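Local coordinates for RidA family protein (Psychrobacter sp. MES7-P7E, PDB 6L8P) that probably hydrolyses reactive enamine and imine intermediates to their keto acids and ammonia, as RidA-family deaminases do, working as a homotrimer, at residues E65-Q70 against G134-I139; I26-A31 against Y38-K43; F95-T100 against P121-V126. The protein carries 1 engineered substitution. All blocks are in the same frame, centred on the assembly; numbering follows the deposited sequence.

Contact 1: E65-Q70 against G134-I139; sequences EGFKAQ and GGVVEI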
loop_
_atom_site.group_PDB
_atom_site.type_symbol
_atom_site.label_atom_id
_atom_site.label_comp_id
_atom_site.label_asym_id
_atom_site.label_seq_id
_atom_site.Cartn_x
_atom_site.Cartn_y
_atom_site.Cartn_z
ATOM N N GLU A 65 -21.529 14.381 -1.119
ATOM C CA GLU A 65 -22.546 13.577 -0.450
ATOM C C GLU A 65 -22.658 12.188 -1.080
ATOM O O GLU A 65 -23.029 12.070 -2.258
ATOM C CB GLU A 65 -23.900 14.281 -0.535
ATOM C CG GLU A 65 -24.043 15.434 0.442
ATOM C CD GLU A 65 -24.005 14.976 1.897
ATOM O OE1 GLU A 65 -24.599 13.915 2.211
ATOM O OE2 GLU A 65 -23.375 15.680 2.724
ATOM N N GLY A 66 -22.368 11.153 -0.282
ATOM C CA GLY A 66 -22.546 9.769 -0.677
ATOM C C GLY A 66 -21.350 9.180 -1.417
ATOM O O GLY A 66 -20.500 9.887 -1.965
ATOM N N PHE A 67 -21.351 7.834 -1.496
ATOM C CA PHE A 67 -20.213 7.126 -2.074
ATOM C C PHE A 67 -19.970 7.503 -3.531
ATOM O O PHE A 67 -18.836 7.750 -3.914
ATOM C CB PHE A 67 -20.392 5.611 -1.982
ATOM C CG PHE A 67 -19.322 4.880 -2.692
ATOM C CD1 PHE A 67 -18.106 4.642 -2.071
ATOM C CD2 PHE A 67 -19.499 4.474 -4.013
ATOM C CE1 PHE A 67 -17.085 4.000 -2.789
ATOM C CE2 PHE A 67 -18.488 3.851 -4.727
ATOM C CZ PHE A 67 -17.277 3.619 -4.108
ATOM N N LYS A 68 -20.995 7.436 -4.397
ATOM C CA LYS A 68 -20.723 7.642 -5.821
ATOM C C LYS A 68 -20.104 9.012 -6.077
ATOM O O LYS A 68 -19.131 9.145 -6.835
ATOM C CB LYS A 68 -22.015 7.489 -6.636
ATOM C CG LYS A 68 -21.726 7.476 -8.135
ATOM C CD LYS A 68 -22.925 6.890 -8.890
ATOM C CE LYS A 68 -22.867 7.261 -10.344
ATOM N NZ LYS A 68 -24.253 7.401 -10.892
ATOM N N ALA A 69 -20.685 10.048 -5.466
ATOM C CA ALA A 69 -20.181 11.398 -5.657
ATOM C C ALA A 69 -18.768 11.542 -5.099
ATOM O O ALA A 69 -17.914 12.192 -5.711
ATOM C CB ALA A 69 -21.138 12.393 -5.001
ATOM N N GLN A 70 -18.501 10.925 -3.944
ATOM C CA GLN A 70 -17.134 10.963 -3.423
ATOM C C GLN A 70 -16.167 10.233 -4.337
ATOM O O GLN A 70 -15.057 10.722 -4.565
ATOM C CB GLN A 70 -17.067 10.353 -2.020
ATOM C CG GLN A 70 -17.591 11.329 -0.961
ATOM C CD GLN A 70 -17.498 10.799 0.444
ATOM O OE1 GLN A 70 -16.555 10.097 0.801
ATOM N NE2 GLN A 70 -18.494 11.111 1.262
ATOM N N GLY A 134 -14.053 11.186 7.942
ATOM C CA GLY A 134 -15.303 10.488 7.716
ATOM C C GLY A 134 -15.582 10.182 6.264
ATOM O O GLY A 134 -16.726 9.855 5.929
ATOM N N GLY A 135 -14.585 10.255 5.401
ATOM C CA GLY A 135 -14.770 9.811 4.022
ATOM C C GLY A 135 -15.139 8.333 3.940
ATOM O O GLY A 135 -14.915 7.546 4.864
ATOM N N VAL A 136 -15.768 7.954 2.814
ATOM C CA VAL A 136 -16.110 6.545 2.582
ATOM C C VAL A 136 -15.268 5.907 1.490
ATOM O O VAL A 136 -15.425 4.704 1.231
ATOM C CB VAL A 136 -17.612 6.350 2.279
ATOM C CG1 VAL A 136 -18.397 6.849 3.471
ATOM C CG2 VAL A 136 -18.043 7.067 1.027
ATOM N N VAL A 137 -14.351 6.633 0.871
ATOM C CA VAL A 137 -13.454 6.045 -0.133
ATOM C C VAL A 137 -12.172 6.876 -0.187
ATOM O O VAL A 137 -12.215 8.113 -0.210
ATOM C CB VAL A 137 -14.143 5.945 -1.529
ATOM C CG1 VAL A 137 -14.684 7.301 -2.002
ATOM C CG2 VAL A 137 -13.136 5.397 -2.552
ATOM N N GLU A 138 -11.019 6.194 -0.190
ATOM C CA GLU A 138 -9.715 6.819 -0.385
ATOM C C GLU A 138 -8.991 6.017 -1.456
ATOM O O GLU A 138 -9.034 4.787 -1.417
ATOM C CB GLU A 138 -8.885 6.801 0.935
ATOM C CG GLU A 138 -7.512 7.390 0.781
ATOM C CD GLU A 138 -6.776 7.476 2.122
ATOM O OE1 GLU A 138 -7.421 7.361 3.201
ATOM O OE2 GLU A 138 -5.541 7.675 2.132
ATOM N N ILE A 139 -8.361 6.685 -2.428
ATOM C CA ILE A 139 -7.631 5.968 -3.472
ATOM C C ILE A 139 -6.253 6.563 -3.582
ATOM O O ILE A 139 -6.108 7.781 -3.707
ATOM C CB ILE A 139 -8.366 6.030 -4.825
ATOM C CG1 ILE A 139 -9.774 5.423 -4.676
ATOM C CG2 ILE A 139 -7.516 5.319 -5.908
ATOM C CD1 ILE A 139 -10.582 5.346 -6.018
HETATM O O HOH W 1 -13.831 10.182 0.431
HETATM O O HOH W 2 -18.684 10.649 4.201
#

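Contact 2: I26-A31 against Y38-K43; sequences IQTDKA and YSQAVK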
loop_
_atom_site.group_PDB
_atom_site.type_symbol
_atom_site.label_atom_id
_atom_site.label_comp_id
_atom_site.label_asym_id
_atom_site.label_seq_id
_atom_site.Cartn_x
_atom_site.Cartn_y
_atom_site.Cartn_z
ATOM N N ILE A 26 4.909 17.639 -6.210
ATOM C CA ILE A 26 3.836 18.097 -7.083
ATOM C C ILE A 26 2.802 18.809 -6.224
ATOM O O ILE A 26 2.385 18.292 -5.174
ATOM C CB ILE A 26 3.173 16.928 -7.838
ATOM C CG1 ILE A 26 4.172 16.049 -8.621
ATOM C CG2 ILE A 26 2.053 17.422 -8.774
ATOM C CD1 ILE A 26 5.097 16.794 -9.602
ATOM N N GLN A 27 2.361 19.988 -6.672
ATOM C CA GLN A 27 1.273 20.688 -6.001
ATOM C C GLN A 27 0.386 21.327 -7.056
ATOM O O GLN A 27 0.881 21.880 -8.047
ATOM C CB GLN A 27 1.772 21.778 -5.034
ATOM C CG GLN A 27 0.669 22.423 -4.141
ATOM C CD GLN A 27 -0.135 23.513 -4.864
ATOM O OE1 GLN A 27 0.354 24.129 -5.818
ATOM N NE2 GLN A 27 -1.377 23.736 -4.428
ATOM N N THR A 28 -0.916 21.232 -6.847
ATOM C CA THR A 28 -1.876 21.930 -7.692
ATOM C C THR A 28 -3.060 22.403 -6.865
ATOM O O THR A 28 -3.623 21.658 -6.065
ATOM C CB THR A 28 -2.359 21.067 -8.867
ATOM O OG1 THR A 28 -3.418 21.744 -9.560
ATOM C CG2 THR A 28 -2.867 19.694 -8.410
ATOM N N ASP A 29 -3.496 23.641 -7.117
ATOM C CA ASP A 29 -4.724 24.091 -6.476
ATOM C C ASP A 29 -5.982 23.421 -7.014
ATOM O O ASP A 29 -7.067 23.650 -6.458
ATOM C CB ASP A 29 -4.872 25.612 -6.642
ATOM C CG ASP A 29 -3.717 26.380 -6.050
ATOM O OD1 ASP A 29 -3.172 25.950 -5.009
ATOM O OD2 ASP A 29 -3.350 27.426 -6.630
ATOM N N LYS A 30 -5.886 22.623 -8.089
ATOM C CA LYS A 30 -7.051 21.929 -8.601
ATOM C C LYS A 30 -7.346 20.646 -7.852
ATOM O O LYS A 30 -8.351 20.002 -8.142
ATOM C CB LYS A 30 -6.865 21.644 -10.091
ATOM C CG LYS A 30 -6.817 22.973 -10.881
ATOM C CD LYS A 30 -6.350 22.823 -12.313
ATOM C CE LYS A 30 -7.141 23.777 -13.198
ATOM N NZ LYS A 30 -6.378 25.023 -13.491
ATOM N N ALA A 31 -6.488 20.247 -6.926
ATOM C CA ALA A 31 -6.799 19.136 -6.043
ATOM C C ALA A 31 -6.818 19.619 -4.599
ATOM O O ALA A 31 -6.292 20.703 -4.285
ATOM C CB ALA A 31 -5.769 18.004 -6.205
ATOM N N TYR A 38 1.789 15.924 4.580
ATOM C CA TYR A 38 2.162 15.234 3.342
ATOM C C TYR A 38 2.002 16.187 2.160
ATOM O O TYR A 38 1.343 17.231 2.268
ATOM C CB TYR A 38 1.318 13.950 3.103
ATOM C CG TYR A 38 -0.175 14.130 2.975
ATOM C CD1 TYR A 38 -0.988 14.074 4.094
ATOM C CD2 TYR A 38 -0.758 14.317 1.740
ATOM C CE1 TYR A 38 -2.355 14.238 4.001
ATOM C CE2 TYR A 38 -2.133 14.452 1.615
ATOM C CZ TYR A 38 -2.921 14.430 2.753
ATOM O OH TYR A 38 -4.290 14.601 2.638
ATOM N N SER A 39 2.647 15.827 1.044
ATOM C CA SER A 39 2.483 16.507 -0.232
ATOM C C SER A 39 1.495 15.734 -1.079
ATOM O O SER A 39 1.336 14.513 -0.935
ATOM C CB SER A 39 3.801 16.596 -0.983
ATOM O OG SER A 39 4.707 17.429 -0.240
ATOM N N GLN A 40 0.886 16.450 -2.044
ATOM C CA GLN A 40 -0.077 15.787 -2.914
ATOM C C GLN A 40 0.552 14.634 -3.699
ATOM O O GLN A 40 -0.089 13.589 -3.867
ATOM C CB GLN A 40 -0.704 16.796 -3.889
ATOM C CG GLN A 40 -1.684 17.739 -3.205
ATOM C CD GLN A 40 -2.102 18.865 -4.155
ATOM O OE1 GLN A 40 -1.412 19.114 -5.148
ATOM N NE2 GLN A 40 -3.246 19.483 -3.898
ATOM N N ALA A 41 1.759 14.814 -4.229
ATOM C CA ALA A 41 2.420 13.724 -4.939
ATOM C C ALA A 41 3.902 14.015 -4.990
ATOM O O ALA A 41 4.334 15.159 -4.841
ATOM C CB ALA A 41 1.863 13.549 -6.364
ATOM N N VAL A 42 4.679 12.955 -5.224
ATOM C CA VAL A 42 6.126 13.076 -5.400
ATOM C C VAL A 42 6.495 12.339 -6.673
ATOM O O VAL A 42 6.124 11.174 -6.858
ATOM C CB VAL A 42 6.940 12.504 -4.224
ATOM C CG1 VAL A 42 8.453 12.610 -4.551
ATOM C CG2 VAL A 42 6.636 13.236 -2.939
ATOM N N LYS A 43 7.242 13.000 -7.546
ATOM C CA LYS A 43 7.659 12.415 -8.815
ATOM C C LYS A 43 9.153 12.147 -8.773
ATOM O O LYS A 43 9.924 13.014 -8.358
ATOM C CB LYS A 43 7.306 13.371 -9.967
ATOM C CG LYS A 43 7.779 12.886 -11.362
ATOM C CD LYS A 43 7.211 13.855 -12.407
ATOM C CE LYS A 43 7.589 13.428 -13.816
ATOM N NZ LYS A 43 6.970 14.379 -14.789
HETATM O O HOH W 3 1.552 19.216 -2.441
#

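Contact 3: F95-T100 against P121-V126; sequences FNVSLT and PARAAV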
loop_
_atom_site.group_PDB
_atom_site.type_symbol
_atom_site.label_atom_id
_atom_site.label_comp_id
_atom_site.label_asym_id
_atom_site.label_seq_id
_atom_site.Cartn_x
_atom_site.Cartn_y
_atom_site.Cartn_z
ATOM N N PHE A 95 -3.571 1.296 -8.536
ATOM C CA PHE A 95 -4.458 1.978 -7.593
ATOM C C PHE A 95 -4.586 1.140 -6.321
ATOM O O PHE A 95 -4.717 -0.085 -6.382
ATOM C CB PHE A 95 -5.874 2.127 -8.178
ATOM C CG PHE A 95 -6.041 3.238 -9.166
ATOM C CD1 PHE A 95 -5.708 4.557 -8.829
ATOM C CD2 PHE A 95 -6.578 2.961 -10.437
ATOM C CE1 PHE A 95 -5.916 5.583 -9.748
ATOM C CE2 PHE A 95 -6.814 3.985 -11.354
ATOM C CZ PHE A 95 -6.464 5.301 -11.017
ATOM N N ASN A 96 -4.655 1.804 -5.166
ATOM C CA ASN A 96 -4.982 1.121 -3.916
ATOM C C ASN A 96 -6.239 1.765 -3.378
ATOM O O ASN A 96 -6.245 2.968 -3.088
ATOM C CB ASN A 96 -3.841 1.247 -2.914
ATOM C CG ASN A 96 -3.926 0.244 -1.824
ATOM O OD1 ASN A 96 -4.350 0.555 -0.712
ATOM N ND2 ASN A 96 -3.512 -0.977 -2.121
ATOM N N VAL A 97 -7.299 0.987 -3.257
ATOM C CA VAL A 97 -8.608 1.516 -2.873
ATOM C C VAL A 97 -8.939 1.089 -1.448
ATOM O O VAL A 97 -8.884 -0.108 -1.123
ATOM C CB VAL A 97 -9.698 1.000 -3.807
ATOM C CG1 VAL A 97 -11.048 1.560 -3.390
ATOM C CG2 VAL A 97 -9.374 1.384 -5.293
ATOM N N SER A 98 -9.328 2.058 -0.608
ATOM C CA SER A 98 -9.835 1.781 0.728
ATOM C C SER A 98 -11.282 2.246 0.792
ATOM O O SER A 98 -11.571 3.416 0.518
ATOM C CB SER A 98 -9.001 2.507 1.780
ATOM O OG SER A 98 -7.603 2.209 1.633
ATOM N N LEU A 99 -12.189 1.329 1.115
ATOM C CA LEU A 99 -13.619 1.609 1.251
ATOM C C LEU A 99 -14.031 1.441 2.700
ATOM O O LEU A 99 -13.494 0.584 3.399
ATOM C CB LEU A 99 -14.471 0.626 0.431
ATOM C CG LEU A 99 -14.146 0.610 -1.063
ATOM C CD1 LEU A 99 -15.004 -0.461 -1.702
ATOM C CD2 LEU A 99 -14.515 1.941 -1.609
ATOM N N THR A 100 -15.064 2.197 3.145
ATOM C CA THR A 100 -15.618 1.851 4.454
ATOM C C THR A 100 -16.771 0.851 4.350
ATOM O O THR A 100 -17.213 0.315 5.386
ATOM C CB THR A 100 -16.054 3.114 5.217
ATOM O OG1 THR A 100 -16.873 3.920 4.363
ATOM C CG2 THR A 100 -14.849 3.959 5.651
ATOM N N PRO A 121 -5.297 -0.271 -14.721
ATOM C CA PRO A 121 -4.162 -0.475 -13.804
ATOM C C PRO A 121 -4.365 -1.722 -12.952
ATOM O O PRO A 121 -5.478 -2.244 -12.795
ATOM C CB PRO A 121 -4.179 0.783 -12.916
ATOM C CG PRO A 121 -4.946 1.813 -13.734
ATOM C CD PRO A 121 -5.998 1.005 -14.465
ATOM N N ALA A 122 -3.255 -2.134 -12.333
ATOM C CA ALA A 122 -3.321 -3.069 -11.229
ATOM C C ALA A 122 -4.058 -2.389 -10.078
ATOM O O ALA A 122 -4.130 -1.157 -9.990
ATOM C CB ALA A 122 -1.904 -3.474 -10.816
ATOM N N ARG A 123 -4.618 -3.193 -9.200
ATOM C CA ARG A 123 -5.432 -2.643 -8.111
ATOM C C ARG A 123 -5.390 -3.552 -6.894
ATOM O O ARG A 123 -5.260 -4.773 -7.011
ATOM C CB ARG A 123 -6.892 -2.467 -8.542
ATOM C CG ARG A 123 -7.672 -1.409 -7.715
ATOM C CD ARG A 123 -9.089 -1.233 -8.315
ATOM N NE ARG A 123 -9.962 -2.365 -7.983
ATOM C CZ ARG A 123 -11.244 -2.436 -8.340
ATOM N NH1 ARG A 123 -11.780 -1.423 -9.053
ATOM N NH2 ARG A 123 -11.974 -3.480 -7.989
ATOM N N ALA A 124 -5.608 -2.945 -5.726
ATOM C CA ALA A 124 -6.047 -3.679 -4.555
ATOM C C ALA A 124 -7.230 -2.941 -3.949
ATOM O O ALA A 124 -7.395 -1.724 -4.149
ATOM C CB ALA A 124 -4.929 -3.805 -3.549
ATOM N N ALA A 125 -8.059 -3.666 -3.203
ATOM C CA ALA A 125 -9.244 -3.036 -2.616
ATOM C C ALA A 125 -9.552 -3.743 -1.310
ATOM O O ALA A 125 -9.607 -4.979 -1.252
ATOM C CB ALA A 125 -10.465 -3.084 -3.570
ATOM N N VAL A 126 -9.788 -2.965 -0.255
ATOM C CA VAL A 126 -10.133 -3.550 1.037
ATOM C C VAL A 126 -11.174 -2.664 1.690
ATOM O O VAL A 126 -11.328 -1.486 1.334
ATOM C CB VAL A 126 -8.921 -3.657 1.987
ATOM C CG1 VAL A 126 -7.770 -4.467 1.344
ATOM C CG2 VAL A 126 -8.424 -2.259 2.380
#

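Contact 1: E65-Q70 against G134-I139
Q70, one turn into helix 67-84, reaches across to the backbone of V136 just before strand 137-144 begins. Its CB lies against V137 CG1 at 3.9 Å. From there CG stands anti to the carbonyl carbon (chi1 -78°) and the chain runs on extended, which carries the amide clear of the helix. The amide carbon CD passes V136 CG2 at 3.8 Å, the two side chains crossing at about a right angle. At the tip OE1 accepts the N-H of V136 at 3.0 Å in an almost straight bond, 177° at the hydrogen, with the donor tilted slightly from the carbonyl plane. A water that also donates to V137 O gives OE1 a second hydrogen bond, while NE2 donates to R64 O and to another water held by G134 O. Both ends of this buried amide are thus engaged, which fixes its flip. This is where the long helix of the RidA (YjgF/L-PSP) fold starts its run across the sheet, with G66 at the N-cap position and Q70 N bonded to G66 O. Replacing Q70 with an alanine would probably leave the V136 N-H without its acceptor and both waters short of a partner. Beside the amide, F67 has CG anti to the backbone N (chi1 174°), which brings the ring up against V136 and V137. V136 CG2 sits at the ring edge, near its plane, 3.9 Å from CD1. V137 CB approaches CE1 obliquely at 3.7 Å, and L99, V107 and L108 of the same chain also pack on this phenyl group.

Contact 2: I26-A31 against Y38-K43
The side-chain amide of Q40 is the flat group that reaches the opposing backbone, and T28 grips it through both of its polar atoms. OE1 accepts from T28 N at 2.8 Å, and NE2 donates to T28 O at 3.1 Å, with that oxygen at the edge, only 2° out of the amide plane. T28 CG2, 3.6 Å from OE1, and A31 CB, 3.7 Å from NE2, lie on one side of that plane; NE2 also donates to P32 O. The Q27 amide lies on the other, displaced laterally by several Å, its plane 10° from that of Q40; its NE2 donates to D29 OD1, met from above the carboxylate plane. Q40 gets there because its chain is extended beyond CG (chi2 171°), its CB lying 3.7 Å from I26 O. Farther along, I26 N donates to A41 O at 2.9 Å, and a water joins I26 O to Q40 N. I26 CB rests on A41 CB at 3.9 Å, a small apolar patch that A84 and I81 of helix 67-84 continue. Within 26-31 the chain bends in a type I turn from T28 to A31, with an ST turn in which T28 OG1 accepts from K30 N. Strand 23-26 is the outermost strand of the sheet in this chain, and past its end a glutamine takes up the pairing: the Q40 amide mimics a peptide group, satisfying the N-H and C=O of T28 together.

Contact 3: F95-T100 against P121-V126
Strands 95-99 and 122-126 run parallel, their axes 4.7 Å apart at closest approach with their directions 15° apart, and five backbone hydrogen bonds link them in a regular ladder from F95 N to A122 O through to L99 N to V126 O. Between these rungs R123 CA and A125 CA each offer a C-H to a carbonyl oxygen, F95 O and V97 O. F95, V97, R123 and A125 share one face of the sheet. The F95 ring is met obliquely by P121, whose CG lies 3.7 Å from CE2, and F95 CB touches R123 CG at 4.0 Å. V97 CB lies 4.2 Å from A125 CB, and V97 CG2 brushes R123 CD at 4.0 Å. This pair makes the two strands of a beta-alpha-beta crossover: helix 105-115 connects them and covers this face, with L108 and F112 packed on V97. R123 leaves its strand with CG anti to the backbone N (chi1 -157°) and bends at chi3, bringing the guanidinium group to N109 OD1 of that helix and into a cation-pi contact with F112. Its NE also binds a malonate ion, probably from the crystallisation liquor, which is consistent with an anion pocket where the substrate carboxylate is held in RidA relatives. The other face carries N96, A124, S98 and V126, with N96 ND2 3.5 Å from A124 CB, and E140 and S98 of the third subunit pack on A124 and V126. Along the outer edge of strand 122-127, facing away from 95-99, S51 OG of that subunit takes the N-H of R123 and its E138 OE2 that of A125.

From the N terminus, contact 2 closes first, a short hairpin-like loop in which 26-31 turns back onto 38-43 at the start of strand 41-44. It is finished before contact 1 opens at 65-70, so those two stand in series, on opposite sides of the chain's centre and about 20 Å apart between centres. After strand 47-54, contact 1 opens a long loop that ties the start of helix 67-84 to strand 137-144, and contact 3 nests inside that loop as the beta-alpha-beta unit. The two meet where strand 137-144 runs beside 92-99: E138 O lies 2.9 Å from S98 N, and I139 CG2 packs on F95 CD1. All three reach one mixed sheet.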